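Long-range contacts in acyl-CoA dehydrogenase (Mycobacterium thermoresistibile, PDB 3NF4), which binds flavin-adenine dinucleotide and, as its family implies, probably catalyses the alpha,beta-dehydrogenation of acyl-CoA thioesters: residues 12-16 against 82-86; 261-265 against 360-364; 266-270 against 293-297. All blocks are in the same frame, centred on the assembly; numbering follows the deposited sequence.

Contact 1 (12-16 against 82-86)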
ATOM      1  N   ASP A  12       1.130  -9.763 -26.542  1.00 63.88           N
ATOM      2  CA  ASP A  12      -0.031  -9.906 -27.439  1.00 64.22           C
ATOM      3  C   ASP A  12      -0.784  -8.562 -27.517  1.00 62.75           C
ATOM      4  O   ASP A  12      -1.492  -8.175 -26.574  1.00 61.76           O
ATOM      5  CB  ASP A  12      -0.951 -11.030 -26.921  1.00 64.30           C
ATOM      6  CG  ASP A  12      -2.058 -11.402 -27.902  1.00 68.56           C
ATOM      7  OD1 ASP A  12      -2.080 -10.894 -29.052  1.00 73.18           O
ATOM      8  OD2 ASP A  12      -2.921 -12.232 -27.529  1.00 71.55           O
ATOM      9  N   ARG A  13      -0.632  -7.855 -28.636  1.00 61.81           N
ATOM     10  CA  ARG A  13      -1.111  -6.471 -28.738  1.00 60.24           C
ATOM     11  C   ARG A  13      -2.454  -6.277 -29.462  1.00 60.87           C
ATOM     12  O   ARG A  13      -2.729  -6.921 -30.468  1.00 61.37           O
ATOM     13  CB  ARG A  13      -0.024  -5.580 -29.384  1.00 59.75           C
ATOM     14  CG  ARG A  13       1.263  -5.455 -28.550  1.00 56.97           C
ATOM     15  CD  ARG A  13       2.114  -4.253 -28.931  1.00 53.64           C
ATOM     16  NE  ARG A  13       3.355  -4.209 -28.155  1.00 51.17           N
ATOM     17  CZ  ARG A  13       3.472  -3.661 -26.937  1.00 50.33           C
ATOM     18  NH1 ARG A  13       2.426  -3.072 -26.343  1.00 47.03           N
ATOM     19  NH2 ARG A  13       4.645  -3.701 -26.306  1.00 46.95           N
ATOM     20  N   LEU A  14      -3.272  -5.357 -28.967  1.00 60.70           N
ATOM     21  CA  LEU A  14      -4.469  -4.943 -29.697  1.00 62.31           C
ATOM     22  C   LEU A  14      -4.158  -3.762 -30.639  1.00 63.55           C
ATOM     23  O   LEU A  14      -3.842  -2.654 -30.180  1.00 63.19           O
ATOM     24  CB  LEU A  14      -5.595  -4.571 -28.729  1.00 61.54           C
ATOM     25  CG  LEU A  14      -6.404  -5.657 -28.024  1.00 61.79           C
ATOM     26  CD1 LEU A  14      -7.047  -5.080 -26.745  1.00 61.99           C
ATOM     27  CD2 LEU A  14      -7.482  -6.196 -28.919  1.00 61.43           C
ATOM     28  N   LEU A  15      -4.257  -4.010 -31.944  1.00 65.24           N
ATOM     29  CA  LEU A  15      -3.842  -3.056 -32.978  1.00 66.97           C
ATOM     30  C   LEU A  15      -4.937  -2.884 -34.044  1.00 68.95           C
ATOM     31  O   LEU A  15      -5.631  -3.852 -34.360  1.00 69.35           O
ATOM     32  CB  LEU A  15      -2.530  -3.528 -33.636  1.00 66.90           C
ATOM     33  CG  LEU A  15      -1.266  -3.564 -32.758  1.00 65.91           C
ATOM     34  CD1 LEU A  15      -0.203  -4.477 -33.336  1.00 65.26           C
ATOM     35  CD2 LEU A  15      -0.688  -2.163 -32.457  1.00 63.57           C
ATOM     36  N   PRO A  16      -5.079  -1.664 -34.617  1.00 70.27           N
ATOM     37  CA  PRO A  16      -6.206  -1.329 -35.522  1.00 71.86           C
ATOM     38  C   PRO A  16      -6.143  -1.906 -36.954  1.00 73.76           C
ATOM     39  O   PRO A  16      -7.125  -1.790 -37.693  1.00 75.21           O
ATOM     40  CB  PRO A  16      -6.184   0.210 -35.584  1.00 71.88           C
ATOM     41  CG  PRO A  16      -5.078   0.648 -34.627  1.00 71.07           C
ATOM     42  CD  PRO A  16      -4.170  -0.521 -34.443  1.00 69.77           C
ATOM     43  N   GLN A  82       2.757   2.349 -28.554  1.00 49.41           N
ATOM     44  CA  GLN A  82       3.122   0.930 -28.412  1.00 49.09           C
ATOM     45  C   GLN A  82       4.477   0.613 -29.106  1.00 50.16           C
ATOM     46  O   GLN A  82       5.188  -0.331 -28.718  1.00 49.80           O
ATOM     47  CB  GLN A  82       1.965  -0.012 -28.877  1.00 49.66           C
ATOM     48  CG  GLN A  82       0.640   0.107 -28.074  1.00 48.13           C
ATOM     49  CD  GLN A  82      -0.395  -1.013 -28.344  1.00 50.34           C
ATOM     50  OE1 GLN A  82      -0.191  -2.185 -27.993  1.00 50.67           O
ATOM     51  NE2 GLN A  82      -1.524  -0.638 -28.926  1.00 48.02           N
ATOM     52  N   VAL A  83       4.842   1.402 -30.121  1.00 51.29           N
ATOM     53  CA  VAL A  83       6.195   1.330 -30.700  1.00 52.00           C
ATOM     54  C   VAL A  83       7.238   1.850 -29.695  1.00 51.12           C
ATOM     55  O   VAL A  83       8.316   1.253 -29.503  1.00 50.56           O
ATOM     56  CB  VAL A  83       6.327   2.151 -32.003  1.00 53.65           C
ATOM     57  CG1 VAL A  83       7.808   2.293 -32.397  1.00 53.61           C
ATOM     58  CG2 VAL A  83       5.506   1.532 -33.131  1.00 53.65           C
ATOM     59  N   LEU A  84       6.900   2.974 -29.068  1.00 50.73           N
ATOM     60  CA  LEU A  84       7.689   3.548 -27.983  1.00 49.59           C
ATOM     61  C   LEU A  84       7.870   2.534 -26.836  1.00 48.60           C
ATOM     62  O   LEU A  84       8.958   2.403 -26.275  1.00 48.80           O
ATOM     63  CB  LEU A  84       7.018   4.833 -27.496  1.00 49.27           C
ATOM     64  CG  LEU A  84       7.888   5.860 -26.756  1.00 50.71           C
ATOM     65  CD1 LEU A  84       9.147   6.247 -27.594  1.00 50.96           C
ATOM     66  CD2 LEU A  84       7.077   7.097 -26.377  1.00 49.10           C
ATOM     67  N   GLU A  85       6.818   1.787 -26.518  1.00 47.97           N
ATOM     68  CA  GLU A  85       6.906   0.763 -25.476  1.00 47.38           C
ATOM     69  C   GLU A  85       7.921  -0.362 -25.811  1.00 47.60           C
ATOM     70  O   GLU A  85       8.669  -0.823 -24.932  1.00 46.23           O
ATOM     71  CB  GLU A  85       5.507   0.185 -25.174  1.00 47.03           C
ATOM     72  CG  GLU A  85       5.430  -0.555 -23.860  1.00 45.93           C
ATOM     73  CD  GLU A  85       4.356  -1.636 -23.782  1.00 44.68           C
ATOM     74  OE1 GLU A  85       3.139  -1.388 -23.963  1.00 43.73           O
ATOM     75  OE2 GLU A  85       4.737  -2.759 -23.453  1.00 46.69           O
ATOM     76  N   GLU A  86       7.926  -0.798 -27.075  1.00 48.78           N
ATOM     77  CA  GLU A  86       8.808  -1.875 -27.546  1.00 49.58           C
ATOM     78  C   GLU A  86      10.266  -1.423 -27.494  1.00 50.06           C
ATOM     79  O   GLU A  86      11.122  -2.155 -27.002  1.00 50.58           O
ATOM     80  CB  GLU A  86       8.434  -2.335 -28.968  1.00 51.46           C
ATOM     81  CG  GLU A  86       7.099  -3.120 -29.110  1.00 52.43           C
ATOM     82  CD  GLU A  86       7.122  -4.519 -28.478  1.00 56.01           C
ATOM     83  OE1 GLU A  86       8.213  -5.007 -28.102  1.00 59.26           O
ATOM     84  OE2 GLU A  86       6.040  -5.144 -28.348  1.00 57.19           O
TER
HETATM   85  O   HOH W   1      -2.248  -4.145 -26.652  1.00 33.39           O
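Arg13, in the loop that precedes helix 18-35, runs its side chain into helix 77-88 of the N-terminal helical domain and meets Glu85 and Glu86 there in a buried salt-bridge network. The ionic part has two arms. The guanidinium grips Glu85 end-on, Arg13 NH1 to Glu85 OE1 at 3.0 Å and Arg13 NH2 to Glu85 OE2 at 3.0 Å; both oxygens are met from above the carboxylate plane, with the two flat groups 76° apart. With Glu86, a single oxygen serves two donors: Arg13 NE meets Glu86 OE2 at 2.8 Å on the anti side of the carboxylate, and that oxygen lies in the guanidinium plane, while its bond from NH2 is weak. Glu86 reaches this edge because its chain bends at chi2 (-69°). Both carboxylates have further cationic partners, Arg304 for Glu85 and Arg90 for Glu86, and Glu85 OE1 also bonds the Tyr307 hydroxyl; such sharing would be expected to favour their ionised forms.

The hydrogen bonds outside the ion pairs centre on Gln82, whose extended chain slides past that of Arg13 in the opposite direction. Its NE2 has Glu78 O as its stronger partner and gives a weak bond to Leu14 O. Gln82 OE1 accepts from a water that bridges to Leu14 N, and in the carbonyl plane, on a lone pair, from Arg13 NH1 at 3.2 Å.

Contact 2 (261-265 against 360-364)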
ATOM      1  N   LEU A 261       9.699  -0.492 -19.583  1.00 40.66           N
ATOM      2  CA  LEU A 261      10.711  -0.793 -18.558  1.00 40.77           C
ATOM      3  C   LEU A 261      10.188  -1.826 -17.540  1.00 40.30           C
ATOM      4  O   LEU A 261      10.913  -2.782 -17.181  1.00 39.61           O
ATOM      5  CB  LEU A 261      11.139   0.490 -17.804  1.00 40.88           C
ATOM      6  CG  LEU A 261      12.191   0.307 -16.704  1.00 41.29           C
ATOM      7  CD1 LEU A 261      13.542  -0.332 -17.214  1.00 40.93           C
ATOM      8  CD2 LEU A 261      12.442   1.618 -15.941  1.00 40.89           C
ATOM      9  N   ALA A 262       8.949  -1.637 -17.064  1.00 39.19           N
ATOM     10  CA  ALA A 262       8.326  -2.672 -16.221  1.00 39.09           C
ATOM     11  C   ALA A 262       8.185  -4.028 -16.944  1.00 39.37           C
ATOM     12  O   ALA A 262       8.452  -5.059 -16.352  1.00 39.69           O
ATOM     13  CB  ALA A 262       6.955  -2.223 -15.691  1.00 38.48           C
ATOM     14  N   GLN A 263       7.757  -4.028 -18.209  1.00 39.85           N
ATOM     15  CA  GLN A 263       7.631  -5.287 -18.968  1.00 40.50           C
ATOM     16  C   GLN A 263       8.990  -5.998 -19.112  1.00 41.18           C
ATOM     17  O   GLN A 263       9.066  -7.225 -18.976  1.00 42.70           O
ATOM     18  CB  GLN A 263       6.990  -5.049 -20.342  1.00 40.81           C
ATOM     19  CG  GLN A 263       6.878  -6.284 -21.263  1.00 42.11           C
ATOM     20  CD  GLN A 263       5.882  -7.349 -20.732  1.00 42.48           C
ATOM     21  OE1 GLN A 263       4.726  -7.058 -20.379  1.00 40.47           O
ATOM     22  NE2 GLN A 263       6.343  -8.582 -20.689  1.00 41.93           N
ATOM     23  N   ALA A 264      10.047  -5.246 -19.403  1.00 40.77           N
ATOM     24  CA  ALA A 264      11.406  -5.824 -19.463  1.00 41.52           C
ATOM     25  C   ALA A 264      11.835  -6.514 -18.143  1.00 40.92           C
ATOM     26  O   ALA A 264      12.420  -7.577 -18.152  1.00 41.45           O
ATOM     27  CB  ALA A 264      12.415  -4.744 -19.829  1.00 41.30           C
ATOM     28  N   ALA A 265      11.539  -5.891 -17.013  1.00 41.17           N
ATOM     29  CA  ALA A 265      11.887  -6.431 -15.691  1.00 41.08           C
ATOM     30  C   ALA A 265      10.996  -7.636 -15.364  1.00 41.82           C
ATOM     31  O   ALA A 265      11.459  -8.604 -14.770  1.00 43.06           O
ATOM     32  CB  ALA A 265      11.770  -5.355 -14.623  1.00 39.57           C
ATOM     33  N   TYR A 360      17.528  -1.778 -13.953  1.00 38.34           N
ATOM     34  CA  TYR A 360      16.115  -1.416 -14.220  1.00 38.00           C
ATOM     35  C   TYR A 360      15.504  -0.678 -13.022  1.00 37.79           C
ATOM     36  O   TYR A 360      14.814   0.324 -13.206  1.00 38.19           O
ATOM     37  CB  TYR A 360      15.256  -2.640 -14.635  1.00 37.04           C
ATOM     38  CG  TYR A 360      15.603  -3.267 -16.009  1.00 39.00           C
ATOM     39  CD1 TYR A 360      16.245  -2.527 -17.013  1.00 40.04           C
ATOM     40  CD2 TYR A 360      15.270  -4.594 -16.298  1.00 37.35           C
ATOM     41  CE1 TYR A 360      16.563  -3.096 -18.250  1.00 37.98           C
ATOM     42  CE2 TYR A 360      15.579  -5.159 -17.502  1.00 38.24           C
ATOM     43  CZ  TYR A 360      16.219  -4.404 -18.484  1.00 39.02           C
ATOM     44  OH  TYR A 360      16.497  -4.985 -19.700  1.00 40.88           O
ATOM     45  N   MET A 361      15.789  -1.161 -11.811  1.00 37.56           N
ATOM     46  CA  MET A 361      15.426  -0.490 -10.569  1.00 37.91           C
ATOM     47  C   MET A 361      15.956   0.946 -10.409  1.00 38.28           C
ATOM     48  O   MET A 361      15.253   1.808  -9.907  1.00 38.57           O
ATOM     49  CB  MET A 361      15.833  -1.341  -9.356  1.00 37.93           C
ATOM     50  CG  MET A 361      15.255  -0.826  -8.070  1.00 37.74           C
ATOM     51  SD  MET A 361      15.597  -1.892  -6.648  1.00 42.75           S
ATOM     52  CE  MET A 361      15.252  -0.756  -5.299  1.00 38.75           C
ATOM     53  N   ARG A 362      17.194   1.188 -10.808  1.00 38.82           N
ATOM     54  CA  ARG A 362      17.784   2.531 -10.788  1.00 39.00           C
ATOM     55  C   ARG A 362      17.144   3.455 -11.864  1.00 39.08           C
ATOM     56  O   ARG A 362      16.929   4.643 -11.617  1.00 39.94           O
ATOM     57  CB  ARG A 362      19.331   2.471 -10.953  1.00 39.37           C
ATOM     58  CG  ARG A 362      20.078   1.749  -9.796  1.00 37.43           C
ATOM     59  CD  ARG A 362      21.609   1.837  -9.958  1.00 38.36           C
ATOM     60  NE  ARG A 362      22.164   0.870 -10.923  1.00 38.44           N
ATOM     61  CZ  ARG A 362      22.678   1.174 -12.119  1.00 43.06           C
ATOM     62  NH1 ARG A 362      22.703   2.428 -12.562  1.00 44.46           N
ATOM     63  NH2 ARG A 362      23.158   0.213 -12.909  1.00 42.42           N
ATOM     64  N   GLU A 363      16.794   2.906 -13.015  1.00 38.34           N
ATOM     65  CA  GLU A 363      16.135   3.680 -14.067  1.00 38.85           C
ATOM     66  C   GLU A 363      14.702   4.094 -13.725  1.00 39.05           C
ATOM     67  O   GLU A 363      14.240   5.157 -14.155  1.00 39.35           O
ATOM     68  CB  GLU A 363      16.148   2.915 -15.409  1.00 39.16           C
ATOM     69  CG  GLU A 363      17.506   2.955 -16.078  1.00 40.48           C
ATOM     70  CD  GLU A 363      17.752   1.911 -17.199  1.00 43.71           C
ATOM     71  OE1 GLU A 363      16.830   1.184 -17.651  1.00 39.92           O
ATOM     72  OE2 GLU A 363      18.925   1.834 -17.640  1.00 45.45           O
ATOM     73  N   ALA A 364      13.996   3.286 -12.935  1.00 38.11           N
ATOM     74  CA  ALA A 364      12.573   3.562 -12.699  1.00 37.19           C
ATOM     75  C   ALA A 364      12.323   4.768 -11.776  1.00 37.12           C
ATOM     76  O   ALA A 364      11.301   5.454 -11.924  1.00 35.96           O
ATOM     77  CB  ALA A 364      11.825   2.280 -12.170  1.00 36.34           C
TER
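Leu261 to Ala265 and Tyr360 to Ala364 are single turns of two helices running nearly antiparallel, their short axes 10.5 Å apart at 162°, with Ala265 and Tyr360 the nearest pair of CA atoms. The helices, 247-274 and 357-367, belong to the C-terminal all-helical domain of the acyl-CoA dehydrogenase fold, and their meeting illustrates how one large ring can pack against two alanines and a leucine of a neighbouring helix. Everything that joins the two turns is van der Waals contact.

Tyr360 points toward the opposing helix, and its ring meets it obliquely. Tyr360 CD2 comes within 3.9 Å of Ala265 CA, and Tyr360 CE2 lies 3.9 Å from Ala264 CB. The two methyl-bearing residues thus receive the half of the ring that carries CD2 and CE2. The CD1 side belongs to Leu261, whose CD1 approaches Tyr360 CD1 to 3.5 Å.

Leu261 is the other main contributor. Its CB leaves the helix neither toward nor away from the neighbour, but with CG anti to the backbone N (chi1 180°) the two methyls are carried across. CD1 lies between the tyrosine and Glu363, while Leu261 CD2 packs 3.9 Å from Ala364 CB and close to Glu363 CB.

Thr339 of helix 321-346 touches Ala265, Tyr360 and Ala364, adding a third helix to the packing. Glu363 OE2 forms a salt bridge with Arg359, while Glu363 OE1 rests against the leucine methyl, 3.6 Å from Leu261 CD1.

Contact 3 (266-270 against 293-297); sequences LDEAV and LADMA
Leu266 spreads its two methyls over the turn of helix that holds Met296 and Ala297. Leu266 CD1 sits 3.8 Å from Met296 CB, and Leu266 CD2 reaches the backbone of the next residue, 4.0 Å from Ala297 CA. The methionine folds back to the same leucine: a bend at chi3 (54°) brings its terminal methyl to Leu266 CD1, so that one branch of the leucine is touched by both the root and the end of the methionine chain. Met296 CE also lies 3.9 Å from Ala269 CB.

One turn earlier in its helix than Met296 and Ala297, Leu293 meets Ala269 and Val270. Leu293 CD2 packs 4.0 Å from Ala269 CB and 4.2 Å from Val270 CG2, so a single leucine branch bears on two successive residues, while the methyl of Ala269 touches both Leu293 and Met296. The valine and leucine chains lie at a slant to each other.

These residues join helices 247-274 and 289-315, consecutive helices of the C-terminal helical bundle of the acyl-CoA dehydrogenase fold. They run nearly antiparallel, their local axes 10.9 Å apart at 156°, a spacing filled by leucine and methionine chains set against alanines. The nearest CA pairs, Leu266 with Met296 and Val270 with Leu293, follow that antiparallel course.

Further out, helix 321-346 lies against both partners, Val345 touching Ala269, and Asp341 and Ala342 touching Met296. Beyond helix 289-315 comes the second subunit: Ile381 of that subunit packs on Ala294 and Ala297, and Arg378 of the same subunit forms a salt bridge with Asp295 OD1.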
ATOM      1  N   LEU A 266       9.735  -7.603 -15.778  1.00 41.73           N
ATOM      2  CA  LEU A 266       8.881  -8.766 -15.626  1.00 42.94           C
ATOM      3  C   LEU A 266       9.393 -10.008 -16.419  1.00 44.93           C
ATOM      4  O   LEU A 266       9.377 -11.122 -15.870  1.00 45.10           O
ATOM      5  CB  LEU A 266       7.420  -8.444 -15.983  1.00 42.47           C
ATOM      6  CG  LEU A 266       6.422  -9.623 -15.883  1.00 42.92           C
ATOM      7  CD1 LEU A 266       6.172  -9.959 -14.439  1.00 40.59           C
ATOM      8  CD2 LEU A 266       5.055  -9.394 -16.598  1.00 40.56           C
ATOM      9  N   ASP A 267       9.817  -9.824 -17.681  1.00 45.61           N
ATOM     10  CA  ASP A 267      10.357 -10.936 -18.496  1.00 48.11           C
ATOM     11  C   ASP A 267      11.641 -11.577 -17.878  1.00 48.59           C
ATOM     12  O   ASP A 267      11.750 -12.808 -17.819  1.00 48.94           O
ATOM     13  CB  ASP A 267      10.612 -10.512 -19.963  1.00 48.61           C
ATOM     14  CG  ASP A 267       9.308 -10.220 -20.749  1.00 53.12           C
ATOM     15  OD1 ASP A 267       8.227 -10.789 -20.414  1.00 55.54           O
ATOM     16  OD2 ASP A 267       9.362  -9.437 -21.737  1.00 54.99           O
ATOM     17  N   GLU A 268      12.587 -10.753 -17.414  1.00 47.72           N
ATOM     18  CA  GLU A 268      13.728 -11.263 -16.652  1.00 48.20           C
ATOM     19  C   GLU A 268      13.323 -12.177 -15.479  1.00 47.51           C
ATOM     20  O   GLU A 268      13.879 -13.271 -15.323  1.00 47.66           O
ATOM     21  CB  GLU A 268      14.578 -10.119 -16.098  1.00 48.15           C
ATOM     22  CG  GLU A 268      15.298  -9.275 -17.141  1.00 51.43           C
ATOM     23  CD  GLU A 268      16.423 -10.029 -17.854  1.00 59.78           C
ATOM     24  OE1 GLU A 268      16.953 -11.022 -17.277  1.00 62.67           O
ATOM     25  OE2 GLU A 268      16.796  -9.615 -18.987  1.00 60.45           O
ATOM     26  N   ALA A 269      12.363 -11.725 -14.666  1.00 45.79           N
ATOM     27  CA  ALA A 269      11.984 -12.431 -13.440  1.00 45.20           C
ATOM     28  C   ALA A 269      11.205 -13.733 -13.712  1.00 46.09           C
ATOM     29  O   ALA A 269      11.422 -14.742 -13.033  1.00 46.47           O
ATOM     30  CB  ALA A 269      11.200 -11.505 -12.489  1.00 43.01           C
ATOM     31  N   VAL A 270      10.295 -13.700 -14.687  1.00 46.57           N
ATOM     32  CA  VAL A 270       9.613 -14.914 -15.160  1.00 48.21           C
ATOM     33  C   VAL A 270      10.613 -15.966 -15.665  1.00 49.57           C
ATOM     34  O   VAL A 270      10.568 -17.100 -15.222  1.00 50.20           O
ATOM     35  CB  VAL A 270       8.541 -14.605 -16.238  1.00 48.47           C
ATOM     36  CG1 VAL A 270       8.001 -15.888 -16.868  1.00 47.94           C
ATOM     37  CG2 VAL A 270       7.395 -13.763 -15.621  1.00 48.56           C
ATOM     38  N   LEU A 293       4.980 -12.624  -8.361  1.00 40.87           N
ATOM     39  CA  LEU A 293       4.948 -12.533  -9.833  1.00 40.15           C
ATOM     40  C   LEU A 293       3.562 -12.214 -10.399  1.00 39.76           C
ATOM     41  O   LEU A 293       3.437 -11.467 -11.376  1.00 39.04           O
ATOM     42  CB  LEU A 293       5.469 -13.820 -10.482  1.00 40.99           C
ATOM     43  CG  LEU A 293       6.974 -14.088 -10.451  1.00 42.12           C
ATOM     44  CD1 LEU A 293       7.224 -15.575 -10.694  1.00 44.73           C
ATOM     45  CD2 LEU A 293       7.707 -13.233 -11.472  1.00 39.72           C
ATOM     46  N   ALA A 294       2.529 -12.795  -9.796  1.00 39.67           N
ATOM     47  CA  ALA A 294       1.131 -12.512 -10.183  1.00 40.04           C
ATOM     48  C   ALA A 294       0.798 -11.033 -10.021  1.00 38.90           C
ATOM     49  O   ALA A 294       0.200 -10.443 -10.929  1.00 39.33           O
ATOM     50  CB  ALA A 294       0.108 -13.406  -9.388  1.00 39.32           C
ATOM     51  N   ASP A 295       1.188 -10.438  -8.892  1.00 38.06           N
ATOM     52  CA  ASP A 295       0.961  -8.988  -8.659  1.00 38.43           C
ATOM     53  C   ASP A 295       1.778  -8.095  -9.592  1.00 37.74           C
ATOM     54  O   ASP A 295       1.274  -7.068 -10.017  1.00 36.97           O
ATOM     55  CB  ASP A 295       1.180  -8.572  -7.187  1.00 38.49           C
ATOM     56  CG  ASP A 295       0.033  -9.050  -6.238  1.00 41.62           C
ATOM     57  OD1 ASP A 295      -1.174  -9.050  -6.602  1.00 43.42           O
ATOM     58  OD2 ASP A 295       0.352  -9.432  -5.099  1.00 46.36           O
ATOM     59  N   MET A 296       2.998  -8.517  -9.939  1.00 37.41           N
ATOM     60  CA  MET A 296       3.791  -7.861 -10.996  1.00 38.95           C
ATOM     61  C   MET A 296       3.085  -7.888 -12.391  1.00 39.79           C
ATOM     62  O   MET A 296       3.049  -6.854 -13.099  1.00 40.64           O
ATOM     63  CB  MET A 296       5.222  -8.469 -11.107  1.00 38.60           C
ATOM     64  CG  MET A 296       6.120  -8.297  -9.837  1.00 37.01           C
ATOM     65  SD  MET A 296       7.624  -9.375  -9.797  1.00 42.17           S
ATOM     66  CE  MET A 296       8.433  -9.004 -11.357  1.00 35.54           C
ATOM     67  N   ALA A 297       2.533  -9.044 -12.784  1.00 39.26           N
ATOM     68  CA  ALA A 297       1.886  -9.167 -14.100  1.00 39.06           C
ATOM     69  C   ALA A 297       0.606  -8.290 -14.207  1.00 38.91           C
ATOM     70  O   ALA A 297       0.360  -7.672 -15.262  1.00 39.88           O
ATOM     71  CB  ALA A 297       1.603 -10.642 -14.438  1.00 38.76           C
TER

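How the contacts relate
Contacts 2 and 3 are neighbours on one helix: 261-265 and 266-270 are successive pieces of helix 247-274, and their centres lie 12 Å apart. Contact 3 is nested inside the loop that contact 2 closes, and the two touch where Tyr360 CE2 meets Glu268 CG at 4.1 Å. Contact 1 closes earlier in the chain, its centre 18 Å from that of contact 2 and 19 Å from that of contact 3; it touches neither, though its nearest atoms come to about 4 Å from those of contact 2. Arg304 connects these two, pairing with Glu85 and with Gln263. Contacts 1 and 3 both face the second subunit, contact 2 the third. The Glu363 side chain is about 10 Å from the bound flavin-adenine dinucleotide.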